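Local coordinates for acinetobacter secreted protease CpaA (Acinetobacter nosocomialis M2, PDB 6O38), which is a secreted protein that probably acts as a zinc metalloprotease, is exported through type II secretion and binds the chaperone CpaB, at residues I199-P209 with N223-D234; I237-I248 with L259-F269. All blocks are in the same frame, centred on the assembly; numbering follows the deposited sequence.

Interaction 1 of 2, residues I199-P209 with N223-D234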
# COMPACT_ATOMS: atom_id res chain seq x y z
N ILE A 199 7.83 -20.09 -25.24
CA ILE A 199 8.58 -18.98 -25.81
C ILE A 199 10.08 -19.12 -25.65
O ILE A 199 10.83 -18.34 -26.26
CB ILE A 199 8.12 -17.63 -25.22
CG1 ILE A 199 8.31 -17.62 -23.71
CG2 ILE A 199 6.66 -17.36 -25.57
CD1 ILE A 199 8.04 -16.28 -23.06
N GLY A 200 10.55 -20.09 -24.87
CA GLY A 200 11.98 -20.28 -24.72
C GLY A 200 12.61 -19.28 -23.76
O GLY A 200 11.97 -18.78 -22.83
N THR A 201 13.88 -18.99 -24.00
CA THR A 201 14.69 -18.16 -23.11
C THR A 201 14.56 -16.67 -23.38
O THR A 201 15.31 -15.88 -22.79
CB THR A 201 16.16 -18.57 -23.20
OG1 THR A 201 16.60 -18.46 -24.56
CG2 THR A 201 16.34 -20.01 -22.73
N SER A 202 13.64 -16.26 -24.25
CA SER A 202 13.52 -14.85 -24.59
C SER A 202 12.10 -14.54 -25.04
O SER A 202 11.40 -15.40 -25.57
CB SER A 202 14.52 -14.44 -25.68
OG SER A 202 14.14 -14.99 -26.93
N LEU A 203 11.70 -13.29 -24.81
CA LEU A 203 10.45 -12.74 -25.33
C LEU A 203 10.80 -11.56 -26.23
O LEU A 203 11.30 -10.54 -25.74
CB LEU A 203 9.52 -12.32 -24.20
CG LEU A 203 8.12 -11.83 -24.61
CD1 LEU A 203 7.38 -12.91 -25.38
CD2 LEU A 203 7.32 -11.38 -23.40
N ALA A 204 10.56 -11.70 -27.53
CA ALA A 204 10.94 -10.65 -28.47
C ALA A 204 10.11 -9.39 -28.25
O ALA A 204 10.66 -8.28 -28.26
CB ALA A 204 10.81 -11.15 -29.90
N ALA A 205 8.80 -9.54 -28.07
CA ALA A 205 7.93 -8.38 -27.91
C ALA A 205 6.71 -8.78 -27.10
O ALA A 205 6.34 -9.96 -27.03
CB ALA A 205 7.50 -7.82 -29.27
N VAL A 206 6.08 -7.78 -26.48
CA VAL A 206 4.86 -8.00 -25.72
C VAL A 206 3.66 -7.71 -26.61
O VAL A 206 3.74 -6.98 -27.60
CB VAL A 206 4.82 -7.14 -24.44
CG1 VAL A 206 5.93 -7.56 -23.48
CG2 VAL A 206 4.95 -5.66 -24.79
N ASN A 207 2.52 -8.28 -26.24
CA ASN A 207 1.30 -8.20 -27.03
C ASN A 207 0.14 -7.55 -26.29
O ASN A 207 -0.91 -7.34 -26.90
CB ASN A 207 0.88 -9.61 -27.49
CG ASN A 207 0.27 -9.61 -28.88
OD1 ASN A 207 0.20 -8.57 -29.54
ND2 ASN A 207 -0.15 -10.78 -29.34
N SER A 208 0.30 -7.22 -25.01
CA SER A 208 -0.79 -6.73 -24.19
C SER A 208 -0.18 -5.92 -23.04
O SER A 208 1.03 -5.99 -22.81
CB SER A 208 -1.65 -7.89 -23.66
OG SER A 208 -0.98 -8.60 -22.63
N PRO A 209 -0.99 -5.14 -22.32
CA PRO A 209 -0.42 -4.33 -21.23
C PRO A 209 0.08 -5.14 -20.05
O PRO A 209 0.83 -4.59 -19.23
CB PRO A 209 -1.59 -3.42 -20.81
CG PRO A 209 -2.57 -3.49 -21.93
CD PRO A 209 -2.42 -4.85 -22.52
N ASN A 223 17.40 -19.42 -18.11
CA ASN A 223 17.52 -17.97 -18.05
C ASN A 223 16.53 -17.37 -19.04
O ASN A 223 16.10 -18.02 -19.99
CB ASN A 223 18.95 -17.51 -18.35
CG ASN A 223 19.38 -17.82 -19.76
OD1 ASN A 223 19.35 -16.95 -20.64
ND2 ASN A 223 19.79 -19.06 -20.00
N PHE A 224 16.18 -16.10 -18.80
CA PHE A 224 15.15 -15.44 -19.56
C PHE A 224 15.51 -13.97 -19.75
O PHE A 224 15.97 -13.31 -18.82
CB PHE A 224 13.78 -15.56 -18.87
CG PHE A 224 12.65 -14.99 -19.67
CD1 PHE A 224 12.05 -15.74 -20.67
CD2 PHE A 224 12.17 -13.72 -19.41
CE1 PHE A 224 11.01 -15.22 -21.41
CE2 PHE A 224 11.12 -13.20 -20.14
CZ PHE A 224 10.54 -13.95 -21.15
N THR A 225 15.30 -13.47 -20.97
CA THR A 225 15.62 -12.09 -21.33
C THR A 225 14.34 -11.35 -21.69
O THR A 225 13.57 -11.81 -22.54
CB THR A 225 16.61 -12.04 -22.50
OG1 THR A 225 17.79 -12.78 -22.16
CG2 THR A 225 16.98 -10.60 -22.82
N LEU A 226 14.13 -10.20 -21.04
CA LEU A 226 12.98 -9.36 -21.34
C LEU A 226 13.13 -8.72 -22.72
O LEU A 226 14.23 -8.65 -23.28
CB LEU A 226 12.83 -8.28 -20.28
CG LEU A 226 12.54 -8.72 -18.84
CD1 LEU A 226 11.96 -7.57 -18.04
CD2 LEU A 226 11.59 -9.92 -18.82
N PRO A 227 12.02 -8.26 -23.31
CA PRO A 227 12.11 -7.55 -24.59
C PRO A 227 12.95 -6.29 -24.47
O PRO A 227 13.10 -5.71 -23.39
CB PRO A 227 10.65 -7.21 -24.91
CG PRO A 227 9.85 -8.21 -24.16
CD PRO A 227 10.62 -8.48 -22.90
N THR A 228 13.52 -5.87 -25.60
CA THR A 228 14.34 -4.67 -25.62
C THR A 228 13.50 -3.40 -25.57
O THR A 228 14.00 -2.35 -25.14
CB THR A 228 15.20 -4.64 -26.89
OG1 THR A 228 14.53 -5.39 -27.92
CG2 THR A 228 16.54 -5.30 -26.63
N THR A 229 12.24 -3.48 -25.99
CA THR A 229 11.37 -2.32 -26.05
C THR A 229 9.93 -2.78 -25.91
O THR A 229 9.60 -3.95 -26.15
CB THR A 229 11.55 -1.54 -27.36
OG1 THR A 229 10.86 -0.30 -27.28
CG2 THR A 229 11.02 -2.35 -28.54
N ALA A 230 9.07 -1.85 -25.51
CA ALA A 230 7.64 -2.09 -25.39
C ALA A 230 6.93 -0.75 -25.45
O ALA A 230 7.56 0.29 -25.69
CB ALA A 230 7.31 -2.86 -24.11
N ASN A 231 5.62 -0.76 -25.25
CA ASN A 231 4.87 0.48 -25.11
C ASN A 231 4.92 0.95 -23.66
O ASN A 231 5.20 0.19 -22.74
CB ASN A 231 3.42 0.29 -25.56
CG ASN A 231 3.29 0.17 -27.06
OD1 ASN A 231 3.89 0.95 -27.81
ND2 ASN A 231 2.52 -0.80 -27.52
N ASP A 232 4.67 2.25 -23.48
CA ASP A 232 4.81 2.87 -22.17
C ASP A 232 3.92 2.19 -21.14
O ASP A 232 2.72 2.03 -21.35
CB ASP A 232 4.48 4.36 -22.26
CG ASP A 232 5.13 5.17 -21.15
OD1 ASP A 232 6.00 4.62 -20.45
OD2 ASP A 232 4.76 6.35 -20.98
N ARG A 233 4.54 1.75 -20.04
CA ARG A 233 3.87 1.17 -18.88
C ARG A 233 3.34 -0.24 -19.12
O ARG A 233 2.50 -0.72 -18.36
CB ARG A 233 2.75 2.07 -18.35
CG ARG A 233 3.16 2.99 -17.22
CD ARG A 233 4.39 3.81 -17.58
NE ARG A 233 4.78 4.72 -16.51
CZ ARG A 233 5.61 5.75 -16.66
NH1 ARG A 233 6.14 6.00 -17.85
NH2 ARG A 233 5.91 6.52 -15.63
N ASP A 234 3.79 -0.92 -20.18
CA ASP A 234 3.53 -2.34 -20.29
C ASP A 234 4.22 -3.08 -19.14
O ASP A 234 5.29 -2.69 -18.68
CB ASP A 234 4.02 -2.88 -21.63
CG ASP A 234 3.15 -2.44 -22.79
OD1 ASP A 234 1.98 -2.08 -22.55
OD2 ASP A 234 3.63 -2.47 -23.94
O HOH W 1 7.55 -5.27 -26.94

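Interaction 2 of 2, residues I237-I248 with L259-F269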
# COMPACT_ATOMS: atom_id res chain seq x y z
N ILE A 237 4.94 -9.89 -15.59
CA ILE A 237 5.05 -10.61 -14.32
C ILE A 237 5.66 -11.97 -14.61
O ILE A 237 5.23 -12.68 -15.53
CB ILE A 237 3.68 -10.76 -13.64
CG1 ILE A 237 3.12 -9.38 -13.27
CG2 ILE A 237 3.79 -11.64 -12.40
CD1 ILE A 237 1.72 -9.43 -12.70
N ILE A 238 6.68 -12.33 -13.84
CA ILE A 238 7.36 -13.62 -13.97
C ILE A 238 7.14 -14.39 -12.67
O ILE A 238 7.53 -13.93 -11.59
CB ILE A 238 8.86 -13.44 -14.26
CG1 ILE A 238 9.05 -12.61 -15.54
CG2 ILE A 238 9.54 -14.79 -14.40
CD1 ILE A 238 10.50 -12.40 -15.92
N LYS A 239 6.54 -15.57 -12.79
CA LYS A 239 6.20 -16.41 -11.65
C LYS A 239 6.85 -17.77 -11.80
O LYS A 239 7.07 -18.25 -12.92
CB LYS A 239 4.69 -16.60 -11.51
CG LYS A 239 3.88 -15.35 -11.20
CD LYS A 239 2.39 -15.68 -11.28
CE LYS A 239 1.52 -14.45 -11.12
NZ LYS A 239 0.07 -14.80 -11.16
N SER A 240 7.15 -18.40 -10.67
CA SER A 240 7.74 -19.73 -10.69
C SER A 240 7.11 -20.60 -9.61
O SER A 240 6.92 -20.17 -8.47
CB SER A 240 9.26 -19.68 -10.47
OG SER A 240 9.80 -20.99 -10.38
N THR A 241 6.79 -21.84 -9.99
CA THR A 241 6.51 -22.91 -9.05
C THR A 241 7.48 -24.07 -9.24
O THR A 241 7.30 -25.13 -8.64
CB THR A 241 5.07 -23.40 -9.18
OG1 THR A 241 4.86 -23.93 -10.50
CG2 THR A 241 4.09 -22.27 -8.93
N ALA A 242 8.51 -23.88 -10.07
CA ALA A 242 9.47 -24.93 -10.38
C ALA A 242 10.37 -25.21 -9.19
O ALA A 242 10.59 -24.37 -8.31
CB ALA A 242 10.31 -24.53 -11.59
N THR A 243 10.90 -26.44 -9.17
CA THR A 243 11.82 -26.83 -8.10
C THR A 243 13.16 -26.11 -8.22
O THR A 243 13.68 -25.59 -7.24
CB THR A 243 12.03 -28.35 -8.13
OG1 THR A 243 10.77 -29.01 -7.98
CG2 THR A 243 12.97 -28.78 -7.02
N TRP A 244 13.71 -26.06 -9.43
CA TRP A 244 15.05 -25.53 -9.65
C TRP A 244 14.98 -24.06 -10.05
O TRP A 244 14.12 -23.66 -10.84
CB TRP A 244 15.78 -26.34 -10.72
CG TRP A 244 15.91 -27.78 -10.35
CD1 TRP A 244 15.13 -28.81 -10.79
CD2 TRP A 244 16.84 -28.34 -9.42
NE1 TRP A 244 15.54 -29.99 -10.21
CE2 TRP A 244 16.58 -29.73 -9.37
CE3 TRP A 244 17.87 -27.82 -8.64
CZ2 TRP A 244 17.32 -30.59 -8.56
CZ3 TRP A 244 18.60 -28.67 -7.84
CH2 TRP A 244 18.33 -30.04 -7.81
N SER A 245 15.89 -23.27 -9.50
CA SER A 245 15.91 -21.83 -9.73
C SER A 245 16.24 -21.52 -11.19
O SER A 245 16.79 -22.33 -11.93
CB SER A 245 16.93 -21.15 -8.82
OG SER A 245 16.64 -21.42 -7.45
N ALA A 246 15.89 -20.30 -11.59
CA ALA A 246 16.23 -19.77 -12.90
C ALA A 246 16.65 -18.31 -12.72
O ALA A 246 16.37 -17.69 -11.70
CB ALA A 246 15.07 -19.88 -13.89
N LYS A 247 17.34 -17.78 -13.73
CA LYS A 247 17.89 -16.44 -13.66
C LYS A 247 17.18 -15.53 -14.66
O LYS A 247 17.06 -15.87 -15.84
CB LYS A 247 19.40 -16.46 -13.94
CG LYS A 247 20.05 -15.09 -14.01
CD LYS A 247 21.53 -15.21 -14.35
CE LYS A 247 22.22 -13.86 -14.26
NZ LYS A 247 23.71 -13.99 -14.30
N ILE A 248 16.71 -14.38 -14.18
CA ILE A 248 16.21 -13.33 -15.06
C ILE A 248 17.39 -12.43 -15.43
O ILE A 248 17.99 -11.80 -14.55
CB ILE A 248 15.08 -12.53 -14.40
CG1 ILE A 248 13.91 -13.44 -14.05
CG2 ILE A 248 14.62 -11.40 -15.31
CD1 ILE A 248 12.90 -12.80 -13.12
N LEU A 259 18.60 -11.13 -9.94
CA LEU A 259 17.23 -11.49 -10.30
C LEU A 259 17.09 -13.00 -10.45
O LEU A 259 16.82 -13.52 -11.54
CB LEU A 259 16.81 -10.76 -11.57
CG LEU A 259 17.09 -9.26 -11.62
CD1 LEU A 259 16.67 -8.68 -12.97
CD2 LEU A 259 16.38 -8.54 -10.48
N THR A 260 17.29 -13.72 -9.35
CA THR A 260 17.16 -15.17 -9.34
C THR A 260 15.71 -15.55 -9.05
O THR A 260 15.09 -15.02 -8.12
CB THR A 260 18.09 -15.79 -8.30
OG1 THR A 260 19.45 -15.51 -8.64
CG2 THR A 260 17.90 -17.30 -8.25
N LEU A 261 15.18 -16.47 -9.86
CA LEU A 261 13.78 -16.87 -9.79
C LEU A 261 13.70 -18.23 -9.11
O LEU A 261 13.95 -19.27 -9.73
CB LEU A 261 13.17 -16.91 -11.18
CG LEU A 261 11.68 -17.21 -11.30
CD1 LEU A 261 10.85 -16.04 -10.78
CD2 LEU A 261 11.31 -17.54 -12.73
N LYS A 262 13.36 -18.24 -7.82
CA LYS A 262 13.26 -19.45 -7.04
C LYS A 262 11.81 -19.92 -6.94
O LYS A 262 10.89 -19.29 -7.47
CB LYS A 262 13.86 -19.24 -5.64
CG LYS A 262 15.32 -18.81 -5.64
CD LYS A 262 15.83 -18.63 -4.22
CE LYS A 262 15.04 -17.56 -3.49
NZ LYS A 262 14.98 -16.28 -4.24
N THR A 263 11.61 -21.05 -6.27
CA THR A 263 10.27 -21.58 -6.06
C THR A 263 9.41 -20.58 -5.30
O THR A 263 9.78 -20.12 -4.21
CB THR A 263 10.34 -22.90 -5.29
OG1 THR A 263 11.29 -23.77 -5.93
CG2 THR A 263 8.98 -23.58 -5.26
N GLY A 264 8.26 -20.24 -5.87
CA GLY A 264 7.34 -19.30 -5.27
C GLY A 264 7.67 -17.84 -5.48
O GLY A 264 6.89 -16.98 -5.07
N ASP A 265 8.80 -17.53 -6.11
CA ASP A 265 9.18 -16.14 -6.33
C ASP A 265 8.31 -15.50 -7.40
O ASP A 265 7.71 -16.17 -8.26
CB ASP A 265 10.65 -16.03 -6.73
CG ASP A 265 11.59 -16.21 -5.55
OD1 ASP A 265 11.10 -16.40 -4.42
OD2 ASP A 265 12.82 -16.16 -5.76
N GLN A 266 8.24 -14.17 -7.35
CA GLN A 266 7.51 -13.39 -8.35
C GLN A 266 8.23 -12.07 -8.58
O GLN A 266 8.59 -11.37 -7.62
CB GLN A 266 6.06 -13.14 -7.90
CG GLN A 266 5.22 -12.42 -8.95
CD GLN A 266 3.77 -12.27 -8.53
OE1 GLN A 266 3.03 -13.26 -8.45
NE2 GLN A 266 3.36 -11.04 -8.24
N TYR A 267 8.44 -11.73 -9.85
CA TYR A 267 9.02 -10.46 -10.26
C TYR A 267 8.04 -9.72 -11.16
O TYR A 267 7.33 -10.34 -11.95
CB TYR A 267 10.35 -10.67 -11.00
CG TYR A 267 11.49 -11.13 -10.13
CD1 TYR A 267 11.60 -12.46 -9.74
CD2 TYR A 267 12.48 -10.25 -9.71
CE1 TYR A 267 12.65 -12.90 -8.95
CE2 TYR A 267 13.53 -10.67 -8.92
CZ TYR A 267 13.61 -12.00 -8.55
OH TYR A 267 14.66 -12.42 -7.76
N GLU A 268 8.02 -8.40 -11.03
CA GLU A 268 7.18 -7.55 -11.86
C GLU A 268 8.03 -6.45 -12.48
O GLU A 268 8.81 -5.81 -11.77
CB GLU A 268 6.02 -6.95 -11.06
CG GLU A 268 4.86 -6.46 -11.91
CD GLU A 268 3.69 -5.98 -11.07
OE1 GLU A 268 2.74 -5.41 -11.65
OE2 GLU A 268 3.72 -6.16 -9.84
N PHE A 269 7.87 -6.24 -13.78
CA PHE A 269 8.64 -5.24 -14.51
C PHE A 269 7.68 -4.30 -15.22
O PHE A 269 6.59 -4.69 -15.63
CB PHE A 269 9.60 -5.88 -15.52
CG PHE A 269 10.56 -6.86 -14.92
CD1 PHE A 269 10.18 -8.17 -14.69
CD2 PHE A 269 11.84 -6.46 -14.57
CE1 PHE A 269 11.07 -9.07 -14.13
CE2 PHE A 269 12.73 -7.36 -14.01
CZ PHE A 269 12.34 -8.67 -13.79

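Interaction 1 of 2, residues I199-P209 with N223-D234
Phe224 reaches from the short strand 223-224 to the loop 199-209, and its ring meets a different residue at almost every step. Its CG stands anti to the backbone N (chi1 -175°), and beyond it CD1 comes to 3.7 Å from Gly200 O, which lies at the ring edge. Next along that edge, CE1 touches Ile199 CD1 at 3.6 Å. The far atom, CZ, packs obliquely against Leu203 CB, also at 3.6 Å. Beside the ring the backbones form a single bridge, Ser202 with Thr225: Thr225 N donates to Thr201 O (3.0 Å), and Leu203 N answers to Thr225 O in a longer, straighter bond (3.3 Å, 163°).

Past Thr225 the packing passes to Pro227, whose CG sits 4.0 Å from both Leu203 CG and Val206 CG1, and a water links Val206 N to Thr229 O. The other methyl of Val206, CG2, rests on Ala230 CB and on the carboxylate of Asp234, which is also bonded to Ser164 and Asn231 N. Within this beta-sandwich domain the pairing is thus brief. Pro227 N has no hydrogen to offer Leu203 O, so the bridge cannot be continued there, and beyond it mainly apolar contacts and one water join the two segments.

Interaction 2 of 2, residues I237-I248 with L259-F269
Ile238 pairs with Tyr267 and Ala246 with Leu261 in two antiparallel pairings of a beta-sandwich domain, each held by backbone N-H to O bonds in both directions. Strand 237-240 runs against 266-269, their axes 4.7 Å apart, and 246-248 forms a hairpin with 260-261. The residue offset changes by two between them, with loops bridging the gap.

The dense part lies where the two pairings face each other. Ile248 carries its CD1 over one face of the Tyr267 ring, 4.0 Å from the centroid, a CH-pi contact, while its CG2 meets Phe269 CZ. This split follows from chi1 (-60°), which sets CG2 anti to the backbone N and CG1 beside it. Ile238 comes from the other pairing, with CG2 against Leu261 CD2 (3.7 Å) and CD1 against Phe269 CE1. Leu261 also leans on Ser240 CB, and Phe215 of strand 210-215 covers this cluster further. The Tyr267 hydroxyl donates to Thr260 O.

The opposite face of strands 237-240 and 266-269 is more polar and partly exposed. There the extended Lys239 and Gln266 chains lie side by side, Lys239 CE 3.3 Å from Gln266 OE1, and Lys239 NZ continues to a salt bridge with Glu212. Gln266 packs on Pro123 of CpaB, and its backbone O accepts from Asn124 of that chain, so this margin belongs to the chaperone interface. The type II turn 262-265 closes the loop end: Lys262 NZ reaches the syn lone pair of Asp265 OD2, and Thr263 OG1 donates to Ala242 O at 2.6 Å, in the carbonyl plane.

Interactions 1 and 2 follow one another along the chain, the first closing at Asp234 before the second opens at Ile237, and their centres lie about 16 Å apart in the same beta-sandwich domain. Strand 246-248 connects them: it lies between 223-224, to which it runs parallel, and 260-261, its antiparallel partner, and Phe224 N probably donates to Lys247 O. A second junction is apolar, with Leu226 set against Phe269 and Ile238, so that both contacts contribute to one interior. Of the two, interaction 2 alone touches CpaB, so the chaperone reaches this domain, which is distinct from the part of the chain that binds zinc.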